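Long-range contacts in trichomaglin (PDB 1SGL), which is an S-like ribonuclease of the T2 family that probably cleaves the phosphodiester backbone of RNA: residues 15-20 with 173-178; 149-154 with 200-205. One frame throughout, in Å; residues are numbered along the deposited sequence.

Contact 1: residues 15-20 with 173-178. With SO4 (sulfate ion), chain E.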
loop_
_atom_site.group_PDB
_atom_site.type_symbol
_atom_site.label_atom_id
_atom_site.label_comp_id
_atom_site.label_asym_id
_atom_site.label_seq_id
_atom_site.Cartn_x
_atom_site.Cartn_y
_atom_site.Cartn_z
ATOM N N ALA A 15 -7.474 3.613 -4.326
ATOM C CA ALA A 15 -8.754 3.845 -3.660
ATOM C C ALA A 15 -9.984 3.640 -4.545
ATOM O O ALA A 15 -10.972 3.063 -4.107
ATOM C CB ALA A 15 -8.772 5.239 -3.056
ATOM N N GLY A 16 -9.918 4.097 -5.794
ATOM C CA GLY A 16 -11.057 3.953 -6.682
ATOM C C GLY A 16 -11.514 2.519 -6.877
ATOM O O GLY A 16 -12.712 2.236 -6.950
ATOM N N THR A 17 -10.559 1.603 -6.954
ATOM C CA THR A 17 -10.881 0.199 -7.163
ATOM C C THR A 17 -11.319 -0.511 -5.882
ATOM O O THR A 17 -12.171 -1.404 -5.918
ATOM C CB THR A 17 -9.677 -0.534 -7.793
ATOM O OG1 THR A 17 -9.375 0.076 -9.055
ATOM C CG2 THR A 17 -9.980 -2.015 -8.001
ATOM N N SER A 18 -10.741 -0.120 -4.752
ATOM C CA SER A 18 -11.100 -0.726 -3.474
ATOM C C SER A 18 -12.497 -0.273 -3.042
ATOM O O SER A 18 -13.137 -0.907 -2.207
ATOM C CB SER A 18 -10.096 -0.324 -2.388
ATOM O OG SER A 18 -8.811 -0.861 -2.630
ATOM N N CYS A 19 -12.958 0.831 -3.615
ATOM C CA CYS A 19 -14.257 1.390 -3.268
ATOM C C CYS A 19 -15.348 1.199 -4.308
ATOM O O CYS A 19 -16.471 1.640 -4.093
ATOM C CB CYS A 19 -14.108 2.887 -3.011
ATOM S SG CYS A 19 -12.973 3.299 -1.655
ATOM N N ARG A 20 -15.038 0.553 -5.426
ATOM C CA ARG A 20 -16.038 0.395 -6.477
ATOM C C ARG A 20 -17.188 -0.552 -6.155
ATOM O O ARG A 20 -18.180 -0.600 -6.885
ATOM C CB ARG A 20 -15.382 -0.032 -7.790
ATOM C CG ARG A 20 -15.086 -1.508 -7.914
ATOM C CD ARG A 20 -15.009 -1.867 -9.390
ATOM N NE ARG A 20 -14.642 -3.259 -9.621
ATOM C CZ ARG A 20 -14.632 -3.832 -10.820
ATOM N NH1 ARG A 20 -14.974 -3.132 -11.894
ATOM N NH2 ARG A 20 -14.274 -5.102 -10.950
ATOM N N GLU A 173 -10.976 -6.966 -15.106
ATOM C CA GLU A 173 -11.669 -6.025 -15.976
ATOM C C GLU A 173 -10.719 -4.901 -16.397
ATOM O O GLU A 173 -11.128 -3.931 -17.041
ATOM C CB GLU A 173 -12.879 -5.416 -15.273
ATOM C CG GLU A 173 -14.012 -6.391 -15.037
ATOM C CD GLU A 173 -13.974 -7.015 -13.655
ATOM O OE1 GLU A 173 -12.906 -7.522 -13.240
ATOM O OE2 GLU A 173 -15.026 -7.004 -12.987
ATOM N N GLY A 174 -9.453 -5.034 -16.019
ATOM C CA GLY A 174 -8.465 -4.030 -16.368
ATOM C C GLY A 174 -8.350 -2.841 -15.419
ATOM O O GLY A 174 -7.835 -1.791 -15.810
ATOM N N LEU A 175 -8.838 -2.977 -14.190
ATOM C CA LEU A 175 -8.737 -1.886 -13.224
ATOM C C LEU A 175 -7.493 -2.084 -12.382
ATOM O O LEU A 175 -7.203 -3.197 -11.946
ATOM C CB LEU A 175 -9.964 -1.834 -12.304
ATOM C CG LEU A 175 -11.209 -1.085 -12.807
ATOM C CD1 LEU A 175 -11.706 -1.690 -14.113
ATOM C CD2 LEU A 175 -12.305 -1.150 -11.749
ATOM N N VAL A 176 -6.753 -1.001 -12.171
ATOM C CA VAL A 176 -5.544 -1.048 -11.358
ATOM C C VAL A 176 -5.959 -1.247 -9.904
ATOM O O VAL A 176 -6.780 -0.493 -9.373
ATOM C CB VAL A 176 -4.741 0.270 -11.467
ATOM C CG1 VAL A 176 -3.613 0.275 -10.438
ATOM C CG2 VAL A 176 -4.177 0.427 -12.877
ATOM N N GLN A 177 -5.408 -2.268 -9.261
ATOM C CA GLN A 177 -5.748 -2.524 -7.869
ATOM C C GLN A 177 -4.641 -2.132 -6.920
ATOM O O GLN A 177 -4.884 -1.481 -5.911
ATOM C CB GLN A 177 -6.049 -4.004 -7.624
ATOM C CG GLN A 177 -7.315 -4.524 -8.244
ATOM C CD GLN A 177 -7.535 -5.992 -7.916
ATOM O OE1 GLN A 177 -6.641 -6.822 -8.093
ATOM N NE2 GLN A 177 -8.728 -6.316 -7.441
ATOM N N LYS A 178 -3.427 -2.549 -7.246
ATOM C CA LYS A 178 -2.291 -2.298 -6.383
ATOM C C LYS A 178 -1.035 -1.928 -7.154
ATOM O O LYS A 178 -0.863 -2.290 -8.317
ATOM C CB LYS A 178 -2.012 -3.558 -5.557
ATOM C CG LYS A 178 -3.259 -4.164 -4.930
ATOM C CD LYS A 178 -3.073 -5.637 -4.540
ATOM C CE LYS A 178 -2.097 -5.819 -3.383
ATOM N NZ LYS A 178 -0.706 -5.450 -3.744
HETATM S S SO4 E . -13.053 -8.974 -10.381
HETATM O O1 SO4 E . -13.323 -9.939 -9.293
HETATM O O2 SO4 E . -13.887 -9.304 -11.552
HETATM O O3 SO4 E . -11.628 -9.049 -10.762
HETATM O O4 SO4 E . -13.381 -7.614 -9.910
HETATM O O HOH W 1 -7.714 -1.919 -4.962
#

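Contact 2: residues 149-154 with 200-205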
loop_
_atom_site.group_PDB
_atom_site.type_symbol
_atom_site.label_atom_id
_atom_site.label_comp_id
_atom_site.label_asym_id
_atom_site.label_seq_id
_atom_site.Cartn_x
_atom_site.Cartn_y
_atom_site.Cartn_z
ATOM N N TYR A 149 -5.769 4.400 -19.588
ATOM C CA TYR A 149 -4.389 4.819 -19.781
ATOM C C TYR A 149 -3.497 3.704 -20.281
ATOM O O TYR A 149 -3.706 2.529 -19.977
ATOM C CB TYR A 149 -3.788 5.340 -18.475
ATOM C CG TYR A 149 -4.437 6.583 -17.937
ATOM C CD1 TYR A 149 -5.441 6.508 -16.976
ATOM C CD2 TYR A 149 -4.059 7.841 -18.400
ATOM C CE1 TYR A 149 -6.050 7.654 -16.491
ATOM C CE2 TYR A 149 -4.664 8.991 -17.921
ATOM C CZ TYR A 149 -5.655 8.892 -16.966
ATOM O OH TYR A 149 -6.240 10.034 -16.473
ATOM N N ASP A 150 -2.480 4.086 -21.038
ATOM C CA ASP A 150 -1.523 3.123 -21.557
ATOM C C ASP A 150 -0.727 2.668 -20.329
ATOM O O ASP A 150 -0.218 3.493 -19.570
ATOM C CB ASP A 150 -0.602 3.802 -22.578
ATOM C CG ASP A 150 -0.196 2.872 -23.706
ATOM O OD1 ASP A 150 0.564 1.911 -23.462
ATOM O OD2 ASP A 150 -0.648 3.098 -24.845
ATOM N N LEU A 151 -0.651 1.362 -20.117
ATOM C CA LEU A 151 0.073 0.838 -18.969
ATOM C C LEU A 151 1.463 1.469 -18.890
ATOM O O LEU A 151 1.895 1.925 -17.826
ATOM C CB LEU A 151 0.202 -0.682 -19.076
ATOM C CG LEU A 151 0.965 -1.348 -17.929
ATOM C CD1 LEU A 151 0.251 -1.063 -16.618
ATOM C CD2 LEU A 151 1.071 -2.848 -18.180
ATOM N N LYS A 152 2.140 1.499 -20.035
ATOM C CA LYS A 152 3.483 2.047 -20.158
ATOM C C LYS A 152 3.639 3.474 -19.630
ATOM O O LYS A 152 4.671 3.813 -19.059
ATOM C CB LYS A 152 3.924 1.989 -21.626
ATOM C CG LYS A 152 5.325 2.499 -21.879
ATOM C CD LYS A 152 6.386 1.400 -21.813
ATOM C CE LYS A 152 6.486 0.749 -20.441
ATOM N NZ LYS A 152 5.354 -0.185 -20.201
ATOM N N ASP A 153 2.628 4.315 -19.826
ATOM C CA ASP A 153 2.697 5.691 -19.348
ATOM C C ASP A 153 2.821 5.730 -17.831
ATOM O O ASP A 153 3.557 6.550 -17.279
ATOM C CB ASP A 153 1.449 6.480 -19.760
ATOM C CG ASP A 153 1.521 6.993 -21.184
ATOM O OD1 ASP A 153 2.482 6.657 -21.900
ATOM O OD2 ASP A 153 0.613 7.742 -21.592
ATOM N N ILE A 154 2.086 4.846 -17.162
ATOM C CA ILE A 154 2.107 4.787 -15.709
ATOM C C ILE A 154 3.446 4.249 -15.202
ATOM O O ILE A 154 4.041 4.820 -14.292
ATOM C CB ILE A 154 0.946 3.920 -15.186
ATOM C CG1 ILE A 154 -0.379 4.525 -15.659
ATOM C CG2 ILE A 154 0.994 3.829 -13.661
ATOM C CD1 ILE A 154 -1.609 3.763 -15.225
ATOM N N ARG A 200 -2.759 -3.948 -21.725
ATOM C CA ARG A 200 -2.102 -2.764 -22.282
ATOM C C ARG A 200 -2.774 -1.454 -21.882
ATOM O O ARG A 200 -2.109 -0.436 -21.724
ATOM C CB ARG A 200 -2.032 -2.844 -23.815
ATOM C CG ARG A 200 -1.152 -1.752 -24.436
ATOM C CD ARG A 200 -1.163 -1.791 -25.962
ATOM N NE ARG A 200 -1.238 -3.162 -26.438
ATOM C CZ ARG A 200 -0.356 -4.110 -26.138
ATOM N NH1 ARG A 200 0.690 -3.833 -25.366
ATOM N NH2 ARG A 200 -0.545 -5.348 -26.581
ATOM N N TYR A 201 -4.091 -1.467 -21.742
ATOM C CA TYR A 201 -4.795 -0.258 -21.336
ATOM C C TYR A 201 -5.465 -0.518 -19.996
ATOM O O TYR A 201 -6.069 -1.567 -19.789
ATOM C CB TYR A 201 -5.816 0.152 -22.396
ATOM C CG TYR A 201 -5.166 0.472 -23.722
ATOM C CD1 TYR A 201 -4.927 -0.524 -24.662
ATOM C CD2 TYR A 201 -4.733 1.765 -24.012
ATOM C CE1 TYR A 201 -4.272 -0.247 -25.857
ATOM C CE2 TYR A 201 -4.077 2.050 -25.201
ATOM C CZ TYR A 201 -3.851 1.038 -26.116
ATOM O OH TYR A 201 -3.189 1.309 -27.288
ATOM N N VAL A 202 -5.335 0.432 -19.079
ATOM C CA VAL A 202 -5.908 0.266 -17.757
ATOM C C VAL A 202 -6.723 1.467 -17.327
ATOM O O VAL A 202 -6.667 2.535 -17.938
ATOM C CB VAL A 202 -4.804 0.005 -16.701
ATOM C CG1 VAL A 202 -4.040 -1.264 -17.051
ATOM C CG2 VAL A 202 -3.858 1.200 -16.618
ATOM N N SER A 203 -7.498 1.286 -16.270
ATOM C CA SER A 203 -8.314 2.376 -15.783
ATOM C C SER A 203 -8.037 2.653 -14.318
ATOM O O SER A 203 -7.737 1.746 -13.543
ATOM C CB SER A 203 -9.797 2.066 -16.005
ATOM O OG SER A 203 -10.189 0.907 -15.305
ATOM N N LEU A 204 -8.115 3.932 -13.969
ATOM C CA LEU A 204 -7.901 4.423 -12.617
ATOM C C LEU A 204 -9.209 5.107 -12.252
ATOM O O LEU A 204 -9.324 6.328 -12.321
ATOM C CB LEU A 204 -6.752 5.439 -12.597
ATOM C CG LEU A 204 -5.339 4.895 -12.855
ATOM C CD1 LEU A 204 -4.374 6.039 -13.146
ATOM C CD2 LEU A 204 -4.872 4.112 -11.646
ATOM N N PRO A 205 -10.223 4.321 -11.871
ATOM C CA PRO A 205 -11.525 4.886 -11.508
ATOM C C PRO A 205 -11.509 5.748 -10.250
ATOM O O PRO A 205 -10.666 5.570 -9.362
ATOM C CB PRO A 205 -12.404 3.648 -11.352
ATOM C CG PRO A 205 -11.437 2.620 -10.837
ATOM C CD PRO A 205 -10.215 2.854 -11.703
HETATM O O HOH W 2 1.138 -0.358 -21.924
#

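Contact 1: residues 15-20 with 173-178
R20 NH2 is held from two directions, by the carboxylate of E173 and by a sulfate ion that probably came from the crystallisation liquor. The salt bridge to E173 OE2 measures 2.9 Å from NH2, but its hydrogen bond is weak. The guanidinium and carboxylate planes stand 63° apart, so the acid does not meet the arginine as a coplanar, two-pronged pair. Sulfate O4 accepts a hydrogen bond from the same NH2 at 2.9 Å and lies near the guanidinium plane, at its edge. L175 takes a face instead: the two side chains meet tip to tip, with L175 CD2 3.3 Å from R20 NH1.

Deeper in, T17 OG1 donates to V176 O over 2.7 Å, approaching with a tilt of 34° from the carbonyl plane. With OG1 anti to the carbonyl carbon (chi1 -60°), the hydroxyl is set by V176 O and the methyl CG2 by Q177 CG, 3.7 Å away, the two side chains crossing at about a right angle. A water extends the link, bonded to S18 OG at 2.8 Å and donating to Q177 O.

The T17 bond and this water tie the short helix 15-18, which follows strand 7-14, to the start of strand 176-184, its antiparallel neighbour in the five-stranded sheet; R20, E173 and L175 join the flanking loops. Q177 and K178 both face R169 in a classic beta bulge. C19, just past the helix, is disulfide-bonded to C31, and D171 accepts the backbone N-H groups of E173 and L175.

E173 OE1 comes within 2.6 Å of sulfate O2. The exposed charged cluster may therefore partly reflect crystallisation conditions, whereas the T17 bond does not involve the sulfate.

Contact 2: residues 149-154 with 200-205
I154 and V202 reach toward each other tip to tip, with I154 CD1 3.7 Å from V202 CG2. The same I154 methyl also meets L204 tip to tip, at L204 CD1. L204 CD1 in turn lies 4.0 Å from Y149 CD1, and the tyrosine and leucine side chains cross at about a right angle. V202 CG2 sits between the backbone N and the carbonyl carbon (chi1 -60° places CG1 anti to that carbon), which sets CG2 against I154 while CG1 lies on the side of L151 CD1. This apolar cluster is extended by V176 of strand 176-184 and by I141, and the tyrosine's outer end is fixed by a hydrogen bond from OH to V142 O.

The backbones form a small two-stranded antiparallel sheet, 148-150 with 201-203. Y149 and V202 are its hydrogen-bonded pair, with Y149 N to V202 O at 2.6 Å and V202 N to Y149 O at 2.8 Å. L151 N then donates to R200 O, carrying the strand pairing into the first turn of helix 151-162, whose N-cap position is D150.

On the face carrying D150 and Y201, a non-hydrogen-bonded pair, the side chains cross with carboxylate and ring planes 60° apart; D150 OD2 approaches Y201 CE2 to 3.6 Å. D150 and R200 run side by side in the same direction, yet OD1 stays 6.1 Å from R200 NH1. Instead, a water donates to D150 OD1 at 2.8 Å and accepts from K152 N. An alanine at D150 takes away the carboxylate acceptor of this water, which would probably be held less firmly against K152 N at the helix start. The same water also donates a longer bond to R200 O.

Contacts 1 and 2 have centres about 12 Å apart and meet at S203. G174 O lies 3.1 Å from S203 N, and V176 N lies 3.2 Å from S203 O; both are probable hydrogen bonds, running alongside the packing of L175 CD1 on S203 OG. Strand 201-203 is thus tied both to segment 173-178 and to strand 148-150, although the four segments alternate along the chain. T17 of contact 1 also touches P205 of contact 2. In T2 ribonucleases the catalytic histidines come from conserved motifs that here probably correspond to strand 40-47 and helix 97-106, so neither contact supplies them; the sulfate beside R20 and E173 is no evidence of the active site.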